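Local coordinates for ABC transporter substrate-binding protein (Bradyrhizobium japonicum, PDB 4I1D), which probably serves as the periplasmic substrate-binding component of an ABC transporter, possibly for polyamines or other small solutes, and holds D-malate in this crystal, at residues A[108-113]-A[202-207]; A[122-127]-A[225-230]; A[136-141]-A[182-187]. All coordinates share one frame; numbering follows the deposited sequence.

All three contacts meet in one mixed sheet and the short helix beside it. Interaction 1 is the core: every touching residue is buried, and four backbone hydrogen bonds are its polar links, with few side-chain contacts. Interaction 3, further from the chain's centre and partly exposed, extends the same sheet through strand 137-140, the neighbour of 201-205, and adds tryptophan packing to its backbone ladder; it also carries three residues of the D-malate pocket, to which interaction 1 contributes Trp205. Interaction 2, also partly buried, pairs no strands and instead docks helix 124-128 by two hydrogen bonds to one glutamine. Leu109 of interaction 1 packs on helix 124-128 of interaction 2, and Phe127 O accepts from Arg137 NE of interaction 3.

Interaction 1: residues A[108-113]-A[202-207]; sequences VLAYSQ and EMAWNG. With MLT (D-malate), chain U; ACT (acetate ion), chain R.
Val108 and Ala204 form a hydrogen-bonded antiparallel pair, as do Ala110 and Glu202, and between them lies the non-hydrogen-bonded pair of Leu109 with Met203, a selenomethionine. Four backbone bonds make the ladder. Val108 N reaches Ala204 O at 2.8 Å, nearly straight at the hydrogen (172°), while Ala204 N returns to Val108 O at 3.0 Å, more bent at 145°. Ala110 N donates to Glu202 O at 2.7 Å, and Glu202 N to Ala110 O at 2.9 Å. Val108 O takes a further CA-H...O contact from Met203 CA, 3.2 Å away. Side-chain contacts are few. Val108 CG2, set between the backbone N and the carbonyl carbon, lies 3.3 Å from Ala204 O and also meets Asn206 CA; on the same face Ala110 CB stands 4.4 Å from Ala204 CB. Just past the ladder, Trp205 takes the N-cap position of helix 206-214 and brings CZ3 to 3.7 Å from C3 of D-malate, whereas the amide of Asn206 is held by Asp266 and Ser106. Leu194 of helix 187-196 lies against Ala110 and Glu202, Leu109 and Met203 meet Trp124 of helix 124-128 on the other face, and strand 219-235 continues the sheet beyond strand 100-112.

Interaction 2: residues A[122-127]-A[225-230]; sequences NSWVDF and QGILQS. With SO4 (sulfate ion), chain K.
Gln225 grips Trp124 at two points, and these two residues bury the most surface in the contact. Gln225 CG is anti to its carbonyl carbon, and the chain runs on extended to the amide. There OE1 accepts from Trp124 N at 2.9 Å, with 161° at the hydrogen. The backbone carbonyl of the same glutamine takes the indole: Trp124 NE1 donates to Gln225 O at 2.7 Å, more bent at 146°, the donor standing above the carbonyl plane. The two side chains slide past each other in opposite directions, amide and ring planes 25° apart, and Gln225 CB comes to 3.7 Å from Trp124 CD1. Ile227 adds a smaller apolar touch, its CD1 lying 4.2 Å from Trp124 CZ2. Beside them Ser123 CB approaches Gln225 OE1 to 3.3 Å, while its hydroxyl is engaged within its own segment, OG accepting from Asp126 N at 3.2 Å. Trp124 is further enclosed by Ala149 and Met152 of helix 146-153. The arrangement is a serine N-cap whose first helical N-H is taken by a glutamine side chain from outside the helix, docking helix 124-128 where the long strand 219-235 turns a corner in this periplasmic binding protein fold.

Interaction 3: residues A[136-141]-A[182-187]; sequences RRALRN and VWWTSG. With MLT (D-malate), chain U.
Arg137 O begins the parallel ladder with a weak bond from Val182 N, 3.4 Å long. Ala138 CB lies 3.2 Å from Val182 O and approaches the edge of the Trp184 ring. Leu139 bonds in both directions, its N donating to Val182 O at 3.3 Å and its O accepting from Trp184 N at 2.9 Å. Its side chain runs beside that of Trp183, with CB 3.7 Å from Trp183 CZ3. Arg140 has CG anti to the backbone N (chi1 -176°) and is extended as far as NE, which carries its methylenes across one face of Trp184. CG sits 3.7 Å from the centroid of the six-membered ring of Trp184, 12° off the normal, a CH-pi contact, and the guanidinium plane is turned only 18° from the indole. Asn141 N then donates to Trp184 O at 2.8 Å, and a water joins Asn141 ND2 to Trp183 O. Trp184 NE1 bonds to Met203 O, tying the indole to strand 201-205. An alanine in place of Trp184 would probably leave the Arg140 chain without its aromatic floor and Met203 O without this donor. The ladder thus fixes strand 182-184, with Trp184 held by its NE1 bond and by Arg140 over its face, and so sets where residues 185-187 begin, which lead into helix 187-196 and line the D-malate pocket with Thr185, Ser186 and Gly187.

Interaction 1: residues A[108-113]-A[202-207]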
loop_
_atom_site.group_PDB
_atom_site.type_symbol
_atom_site.label_atom_id
_atom_site.label_comp_id
_atom_site.label_asym_id
_atom_site.label_seq_id
_atom_site.Cartn_x
_atom_site.Cartn_y
_atom_site.Cartn_z
ATOM N N VAL A 108 -6.934 -32.525 22.792
ATOM C CA VAL A 108 -7.990 -33.531 22.866
ATOM C C VAL A 108 -9.306 -33.075 22.232
ATOM O O VAL A 108 -9.557 -31.878 22.057
ATOM C CB VAL A 108 -8.262 -33.977 24.335
ATOM C CG1 VAL A 108 -7.065 -34.735 24.904
ATOM C CG2 VAL A 108 -8.604 -32.773 25.212
ATOM N N LEU A 109 -10.131 -34.051 21.872
ATOM C CA LEU A 109 -11.513 -33.803 21.512
ATOM C C LEU A 109 -12.296 -33.457 22.787
ATOM O O LEU A 109 -12.517 -34.313 23.651
ATOM C CB LEU A 109 -12.101 -35.049 20.835
ATOM C CG LEU A 109 -13.577 -35.030 20.413
ATOM C CD1 LEU A 109 -13.897 -33.769 19.651
ATOM C CD2 LEU A 109 -13.962 -36.272 19.582
ATOM N N ALA A 110 -12.682 -32.191 22.909
ATOM C CA ALA A 110 -13.522 -31.729 24.010
ATOM C C ALA A 110 -14.926 -31.518 23.478
ATOM O O ALA A 110 -15.119 -31.267 22.279
ATOM C CB ALA A 110 -12.970 -30.415 24.616
ATOM N N TYR A 111 -15.909 -31.626 24.363
ATOM C CA TYR A 111 -17.295 -31.604 23.942
ATOM C C TYR A 111 -18.207 -31.216 25.103
ATOM O O TYR A 111 -17.880 -31.447 26.257
ATOM C CB TYR A 111 -17.693 -32.974 23.387
ATOM C CG TYR A 111 -17.598 -34.082 24.413
ATOM C CD1 TYR A 111 -16.447 -34.856 24.528
ATOM C CD2 TYR A 111 -18.653 -34.345 25.277
ATOM C CE1 TYR A 111 -16.351 -35.872 25.474
ATOM C CE2 TYR A 111 -18.568 -35.352 26.233
ATOM C CZ TYR A 111 -17.411 -36.107 26.329
ATOM O OH TYR A 111 -17.324 -37.104 27.277
ATOM N N SER A 112 -19.352 -30.625 24.772
ATOM C CA SER A 112 -20.361 -30.238 25.746
ATOM C C SER A 112 -21.225 -31.424 26.200
ATOM O O SER A 112 -21.751 -32.187 25.377
ATOM C CB SER A 112 -21.257 -29.156 25.142
ATOM O OG SER A 112 -22.490 -29.060 25.832
ATOM N N GLN A 113 -21.380 -31.571 27.509
ATOM C CA GLN A 113 -22.243 -32.619 28.053
ATOM C C GLN A 113 -23.712 -32.259 27.955
ATOM O O GLN A 113 -24.564 -33.141 28.019
ATOM C CB GLN A 113 -21.889 -32.943 29.504
ATOM C CG GLN A 113 -20.572 -33.681 29.673
ATOM C CD GLN A 113 -20.043 -33.573 31.093
ATOM O OE1 GLN A 113 -20.516 -32.747 31.884
ATOM N NE2 GLN A 113 -19.067 -34.413 31.427
ATOM N N GLU A 202 -14.799 -29.354 20.176
ATOM C CA GLU A 202 -13.608 -28.712 19.644
ATOM C C GLU A 202 -12.370 -29.503 20.023
ATOM O O GLU A 202 -12.412 -30.361 20.913
ATOM C CB GLU A 202 -13.482 -27.283 20.186
ATOM C CG GLU A 202 -12.987 -27.215 21.633
ATOM C CD GLU A 202 -12.837 -25.790 22.159
ATOM O OE1 GLU A 202 -12.743 -24.839 21.344
ATOM O OE2 GLU A 202 -12.821 -25.625 23.398
HETATM N N MSE A 203 -11.273 -29.221 19.331
HETATM C CA MSE A 203 -9.977 -29.627 19.829
HETATM C C MSE A 203 -9.563 -28.565 20.820
HETATM O O MSE A 203 -9.836 -27.385 20.616
HETATM C CB MSE A 203 -8.927 -29.712 18.732
HETATM C CG MSE A 203 -7.558 -30.037 19.310
HETATM SE SE MSE A 203 -6.115 -30.112 18.002
HETATM C CE MSE A 203 -6.897 -31.399 16.801
ATOM N N ALA A 204 -8.908 -28.988 21.891
ATOM C CA ALA A 204 -8.449 -28.078 22.931
ATOM C C ALA A 204 -7.385 -28.775 23.775
ATOM O O ALA A 204 -7.329 -30.005 23.839
ATOM C CB ALA A 204 -9.645 -27.648 23.821
ATOM N N TRP A 205 -6.541 -27.984 24.422
ATOM C CA TRP A 205 -5.566 -28.523 25.348
ATOM C C TRP A 205 -6.277 -29.053 26.591
ATOM O O TRP A 205 -7.158 -28.390 27.149
ATOM C CB TRP A 205 -4.523 -27.448 25.678
ATOM C CG TRP A 205 -3.670 -27.075 24.456
ATOM C CD1 TRP A 205 -3.009 -27.941 23.630
ATOM C CD2 TRP A 205 -3.386 -25.758 23.957
ATOM N NE1 TRP A 205 -2.340 -27.251 22.648
ATOM C CE2 TRP A 205 -2.553 -25.910 22.824
ATOM C CE3 TRP A 205 -3.745 -24.467 24.363
ATOM C CZ2 TRP A 205 -2.085 -24.825 22.084
ATOM C CZ3 TRP A 205 -3.278 -23.385 23.628
ATOM C CH2 TRP A 205 -2.459 -23.571 22.501
ATOM N N ASN A 206 -5.907 -30.252 27.027
ATOM C CA ASN A 206 -6.667 -30.914 28.078
ATOM C C ASN A 206 -6.737 -30.074 29.357
ATOM O O ASN A 206 -7.727 -30.119 30.081
ATOM C CB ASN A 206 -6.103 -32.298 28.373
ATOM C CG ASN A 206 -4.790 -32.234 29.120
ATOM O OD1 ASN A 206 -3.742 -32.005 28.526
ATOM N ND2 ASN A 206 -4.844 -32.423 30.433
ATOM N N GLY A 207 -5.691 -29.295 29.613
ATOM C CA GLY A 207 -5.637 -28.448 30.797
ATOM C C GLY A 207 -6.674 -27.338 30.817
ATOM O O GLY A 207 -7.189 -26.986 31.881
HETATM C C1 MLT U . -2.005 -19.234 23.912
HETATM O O1 MLT U . -1.233 -18.268 24.097
HETATM O O2 MLT U . -2.051 -19.759 22.776
HETATM C C2 MLT U . -2.846 -19.771 25.039
HETATM O O3 MLT U . -3.313 -18.769 25.929
HETATM C C3 MLT U . -2.008 -20.752 25.831
HETATM C C4 MLT U . -2.778 -21.083 27.081
HETATM O O4 MLT U . -2.625 -20.386 28.106
HETATM O O5 MLT U . -3.582 -22.045 27.108
HETATM C C ACT R . -22.473 -25.266 28.116
HETATM O O ACT R . -22.355 -26.197 27.281
HETATM O OXT ACT R . -21.683 -25.293 29.094
HETATM C CH3 ACT R . -23.506 -24.184 27.949
#

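Interaction 2: residues A[122-127]-A[225-230]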
loop_
_atom_site.group_PDB
_atom_site.type_symbol
_atom_site.label_atom_id
_atom_site.label_comp_id
_atom_site.label_asym_id
_atom_site.label_seq_id
_atom_site.Cartn_x
_atom_site.Cartn_y
_atom_site.Cartn_z
ATOM N N ASN A 122 -16.105 -39.356 20.006
ATOM C CA ASN A 122 -15.071 -40.084 20.726
ATOM C C ASN A 122 -13.817 -40.328 19.885
ATOM O O ASN A 122 -12.926 -41.087 20.276
ATOM C CB ASN A 122 -15.642 -41.419 21.218
ATOM C CG ASN A 122 -14.720 -42.117 22.193
ATOM O OD1 ASN A 122 -14.278 -43.249 21.962
ATOM N ND2 ASN A 122 -14.412 -41.436 23.284
ATOM N N SER A 123 -13.755 -39.677 18.728
ATOM C CA SER A 123 -12.618 -39.800 17.824
ATOM C C SER A 123 -12.680 -38.657 16.821
ATOM O O SER A 123 -13.690 -37.958 16.732
ATOM C CB SER A 123 -12.676 -41.129 17.082
ATOM O OG SER A 123 -13.786 -41.142 16.191
ATOM N N TRP A 124 -11.611 -38.456 16.062
ATOM C CA TRP A 124 -11.652 -37.421 15.041
ATOM C C TRP A 124 -12.617 -37.828 13.915
ATOM O O TRP A 124 -13.238 -36.977 13.278
ATOM C CB TRP A 124 -10.242 -37.053 14.557
ATOM C CG TRP A 124 -9.434 -36.581 15.715
ATOM C CD1 TRP A 124 -8.351 -37.196 16.270
ATOM C CD2 TRP A 124 -9.711 -35.436 16.531
ATOM N NE1 TRP A 124 -7.917 -36.484 17.371
ATOM C CE2 TRP A 124 -8.737 -35.399 17.546
ATOM C CE3 TRP A 124 -10.674 -34.418 16.480
ATOM C CZ2 TRP A 124 -8.697 -34.385 18.507
ATOM C CZ3 TRP A 124 -10.642 -33.424 17.442
ATOM C CH2 TRP A 124 -9.658 -33.414 18.437
ATOM N N VAL A 125 -12.782 -39.130 13.712
ATOM C CA VAL A 125 -13.775 -39.618 12.762
ATOM C C VAL A 125 -15.156 -39.063 13.138
ATOM O O VAL A 125 -15.864 -38.510 12.297
ATOM C CB VAL A 125 -13.804 -41.148 12.734
ATOM C CG1 VAL A 125 -14.730 -41.653 11.620
ATOM C CG2 VAL A 125 -12.396 -41.689 12.559
ATOM N N ASP A 126 -15.518 -39.183 14.413
ATOM C CA ASP A 126 -16.769 -38.613 14.901
ATOM C C ASP A 126 -16.787 -37.112 14.674
ATOM O O ASP A 126 -17.772 -36.564 14.194
ATOM C CB ASP A 126 -16.958 -38.913 16.384
ATOM C CG ASP A 126 -17.116 -40.405 16.667
ATOM O OD1 ASP A 126 -17.489 -41.159 15.741
ATOM O OD2 ASP A 126 -16.866 -40.821 17.819
ATOM N N PHE A 127 -15.683 -36.452 15.012
ATOM C CA PHE A 127 -15.577 -35.004 14.851
ATOM C C PHE A 127 -15.878 -34.569 13.421
ATOM O O PHE A 127 -16.547 -33.560 13.200
ATOM C CB PHE A 127 -14.183 -34.515 15.252
ATOM C CG PHE A 127 -14.063 -33.014 15.339
ATOM C CD1 PHE A 127 -14.237 -32.359 16.547
ATOM C CD2 PHE A 127 -13.760 -32.262 14.218
ATOM C CE1 PHE A 127 -14.117 -30.973 16.637
ATOM C CE2 PHE A 127 -13.639 -30.872 14.303
ATOM C CZ PHE A 127 -13.818 -30.235 15.512
ATOM N N GLN A 225 -7.518 -40.923 20.806
ATOM C CA GLN A 225 -7.021 -40.218 19.623
ATOM C C GLN A 225 -6.517 -38.818 19.944
ATOM O O GLN A 225 -6.397 -37.973 19.052
ATOM C CB GLN A 225 -8.077 -40.158 18.511
ATOM C CG GLN A 225 -8.465 -41.526 17.951
ATOM C CD GLN A 225 -8.933 -41.457 16.505
ATOM O OE1 GLN A 225 -9.558 -40.480 16.086
ATOM N NE2 GLN A 225 -8.609 -42.490 15.728
ATOM N N GLY A 226 -6.224 -38.569 21.216
ATOM C CA GLY A 226 -5.612 -37.309 21.598
ATOM C C GLY A 226 -4.222 -37.234 21.004
ATOM O O GLY A 226 -3.634 -38.260 20.663
ATOM N N ILE A 227 -3.700 -36.023 20.852
ATOM C CA ILE A 227 -2.318 -35.844 20.429
ATOM C C ILE A 227 -1.440 -35.519 21.651
ATOM O O ILE A 227 -1.564 -34.451 22.267
ATOM C CB ILE A 227 -2.179 -34.747 19.358
ATOM C CG1 ILE A 227 -3.009 -35.089 18.119
ATOM C CG2 ILE A 227 -0.721 -34.576 18.978
ATOM C CD1 ILE A 227 -4.472 -34.777 18.274
ATOM N N LEU A 228 -0.569 -36.461 22.004
ATOM C CA LEU A 228 0.256 -36.346 23.206
ATOM C C LEU A 228 1.529 -35.561 22.904
ATOM O O LEU A 228 2.311 -35.932 22.021
ATOM C CB LEU A 228 0.605 -37.730 23.752
ATOM C CG LEU A 228 1.473 -37.742 25.008
ATOM C CD1 LEU A 228 0.870 -36.856 26.118
ATOM C CD2 LEU A 228 1.645 -39.166 25.477
ATOM N N GLN A 229 1.725 -34.475 23.639
ATOM C CA GLN A 229 2.817 -33.552 23.369
ATOM C C GLN A 229 3.571 -33.222 24.647
ATOM O O GLN A 229 3.175 -33.653 25.730
ATOM C CB GLN A 229 2.258 -32.275 22.751
ATOM C CG GLN A 229 1.525 -32.521 21.436
ATOM C CD GLN A 229 0.525 -31.415 21.125
ATOM O OE1 GLN A 229 -0.696 -31.617 21.191
ATOM N NE2 GLN A 229 1.039 -30.242 20.798
ATOM N N SER A 230 4.650 -32.449 24.525
ATOM C CA SER A 230 5.447 -32.087 25.692
ATOM C C SER A 230 6.204 -30.781 25.503
ATOM O O SER A 230 6.536 -30.395 24.378
ATOM C CB SER A 230 6.467 -33.192 25.983
ATOM O OG SER A 230 7.480 -33.199 24.987
HETATM S S SO4 K . -12.873 -42.710 26.765
HETATM O O1 SO4 K . -13.452 -43.565 27.797
HETATM O O2 SO4 K . -11.848 -41.843 27.359
HETATM O O3 SO4 K . -12.288 -43.547 25.713
HETATM O O4 SO4 K . -13.942 -41.880 26.218
#

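Interaction 3: residues A[136-141]-A[182-187]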
loop_
_atom_site.group_PDB
_atom_site.type_symbol
_atom_site.label_atom_id
_atom_site.label_comp_id
_atom_site.label_asym_id
_atom_site.label_seq_id
_atom_site.Cartn_x
_atom_site.Cartn_y
_atom_site.Cartn_z
ATOM N N ARG A 136 -21.953 -27.056 16.697
ATOM C CA ARG A 136 -20.927 -26.081 16.367
ATOM C C ARG A 136 -19.573 -26.646 16.772
ATOM O O ARG A 136 -19.464 -27.378 17.757
ATOM C CB ARG A 136 -21.222 -24.756 17.057
ATOM C CG ARG A 136 -22.584 -24.186 16.676
ATOM C CD ARG A 136 -22.972 -23.006 17.576
ATOM N NE ARG A 136 -24.067 -22.239 16.986
ATOM C CZ ARG A 136 -23.943 -21.019 16.469
ATOM N NH1 ARG A 136 -22.769 -20.398 16.486
ATOM N NH2 ARG A 136 -25.002 -20.410 15.944
ATOM N N ARG A 137 -18.557 -26.338 15.977
ATOM C CA ARG A 137 -17.242 -26.945 16.113
ATOM C C ARG A 137 -16.166 -25.877 16.034
ATOM O O ARG A 137 -16.332 -24.866 15.344
ATOM C CB ARG A 137 -16.989 -27.939 14.973
ATOM C CG ARG A 137 -17.765 -29.247 15.044
ATOM C CD ARG A 137 -17.814 -29.909 13.671
ATOM N NE ARG A 137 -18.054 -31.351 13.754
ATOM C CZ ARG A 137 -19.243 -31.908 13.962
ATOM N NH1 ARG A 137 -19.343 -33.228 14.016
ATOM N NH2 ARG A 137 -20.331 -31.155 14.121
ATOM N N ALA A 138 -15.053 -26.123 16.715
ATOM C CA ALA A 138 -13.890 -25.238 16.647
ATOM C C ALA A 138 -12.640 -26.089 16.508
ATOM O O ALA A 138 -12.578 -27.213 17.019
ATOM C CB ALA A 138 -13.795 -24.364 17.888
ATOM N N LEU A 139 -11.658 -25.557 15.792
ATOM C CA LEU A 139 -10.346 -26.179 15.704
ATOM C C LEU A 139 -9.365 -25.050 15.937
ATOM O O LEU A 139 -9.752 -23.880 15.892
ATOM C CB LEU A 139 -10.112 -26.820 14.323
ATOM C CG LEU A 139 -10.850 -28.119 13.969
ATOM C CD1 LEU A 139 -10.554 -28.545 12.512
ATOM C CD2 LEU A 139 -10.489 -29.235 14.951
ATOM N N ARG A 140 -8.106 -25.383 16.189
ATOM C CA ARG A 140 -7.095 -24.353 16.408
ATOM C C ARG A 140 -6.580 -23.824 15.072
ATOM O O ARG A 140 -6.366 -24.602 14.138
ATOM C CB ARG A 140 -5.928 -24.915 17.208
ATOM C CG ARG A 140 -4.884 -23.845 17.548
ATOM C CD ARG A 140 -3.686 -24.427 18.288
ATOM N NE ARG A 140 -2.713 -23.379 18.583
ATOM C CZ ARG A 140 -1.415 -23.586 18.783
ATOM N NH1 ARG A 140 -0.912 -24.814 18.710
ATOM N NH2 ARG A 140 -0.615 -22.560 19.048
ATOM N N ASN A 141 -6.382 -22.515 14.978
ATOM C CA ASN A 141 -5.811 -21.920 13.767
ATOM C C ASN A 141 -4.314 -22.157 13.732
ATOM O O ASN A 141 -3.524 -21.226 13.907
ATOM C CB ASN A 141 -6.095 -20.413 13.685
ATOM C CG ASN A 141 -5.802 -19.833 12.303
ATOM O OD1 ASN A 141 -4.984 -20.365 11.544
ATOM N ND2 ASN A 141 -6.479 -18.738 11.969
ATOM N N VAL A 182 -15.544 -21.612 14.517
ATOM C CA VAL A 182 -14.442 -20.733 14.888
ATOM C C VAL A 182 -13.108 -21.468 14.829
ATOM O O VAL A 182 -12.995 -22.593 15.302
ATOM C CB VAL A 182 -14.589 -20.217 16.342
ATOM C CG1 VAL A 182 -13.359 -19.418 16.738
ATOM C CG2 VAL A 182 -15.839 -19.383 16.496
ATOM N N TRP A 183 -12.100 -20.816 14.260
ATOM C CA TRP A 183 -10.719 -21.270 14.381
ATOM C C TRP A 183 -10.063 -20.475 15.501
ATOM O O TRP A 183 -9.772 -19.291 15.331
ATOM C CB TRP A 183 -9.972 -21.026 13.070
ATOM C CG TRP A 183 -10.495 -21.863 11.924
ATOM C CD1 TRP A 183 -11.533 -21.560 11.095
ATOM C CD2 TRP A 183 -9.994 -23.136 11.492
ATOM N NE1 TRP A 183 -11.707 -22.565 10.167
ATOM C CE2 TRP A 183 -10.775 -23.543 10.392
ATOM C CE3 TRP A 183 -8.963 -23.973 11.936
ATOM C CZ2 TRP A 183 -10.556 -24.745 9.726
ATOM C CZ3 TRP A 183 -8.747 -25.169 11.269
ATOM C CH2 TRP A 183 -9.538 -25.543 10.183
ATOM N N TRP A 184 -9.836 -21.106 16.647
ATOM C CA TRP A 184 -9.330 -20.354 17.794
ATOM C C TRP A 184 -7.824 -20.148 17.764
ATOM O O TRP A 184 -7.098 -20.896 17.109
ATOM C CB TRP A 184 -9.779 -20.959 19.130
ATOM C CG TRP A 184 -9.313 -22.370 19.426
ATOM C CD1 TRP A 184 -10.028 -23.515 19.246
ATOM C CD2 TRP A 184 -8.059 -22.768 20.001
ATOM N NE1 TRP A 184 -9.296 -24.602 19.658
ATOM C CE2 TRP A 184 -8.086 -24.174 20.127
ATOM C CE3 TRP A 184 -6.919 -22.075 20.423
ATOM C CZ2 TRP A 184 -7.010 -24.906 20.647
ATOM C CZ3 TRP A 184 -5.853 -22.802 20.944
ATOM C CH2 TRP A 184 -5.909 -24.202 21.052
ATOM N N THR A 185 -7.367 -19.124 18.482
ATOM C CA THR A 185 -5.963 -18.725 18.467
ATOM C C THR A 185 -5.352 -18.662 19.862
ATOM O O THR A 185 -4.135 -18.633 19.995
ATOM C CB THR A 185 -5.795 -17.333 17.853
ATOM O OG1 THR A 185 -6.552 -16.394 18.623
ATOM C CG2 THR A 185 -6.277 -17.309 16.405
ATOM N N SER A 186 -6.184 -18.609 20.901
ATOM C CA SER A 186 -5.664 -18.662 22.268
ATOM C C SER A 186 -6.345 -19.735 23.111
ATOM O O SER A 186 -7.504 -20.104 22.867
ATOM C CB SER A 186 -5.769 -17.297 22.969
ATOM O OG SER A 186 -7.095 -17.001 23.366
ATOM N N GLY A 187 -5.616 -20.222 24.109
ATOM C CA GLY A 187 -6.121 -21.254 24.990
ATOM C C GLY A 187 -7.335 -20.754 25.749
ATOM O O GLY A 187 -8.312 -21.480 25.937
HETATM C C1 MLT U . -2.005 -19.234 23.912
HETATM O O1 MLT U . -1.233 -18.268 24.097
HETATM O O2 MLT U . -2.051 -19.759 22.776
HETATM C C2 MLT U . -2.846 -19.771 25.039
HETATM O O3 MLT U . -3.313 -18.769 25.929
HETATM C C3 MLT U . -2.008 -20.752 25.831
HETATM C C4 MLT U . -2.778 -21.083 27.081
HETATM O O4 MLT U . -2.625 -20.386 28.106
HETATM O O5 MLT U . -3.582 -22.045 27.108
HETATM O O HOH W 1 -8.615 -17.586 13.507
#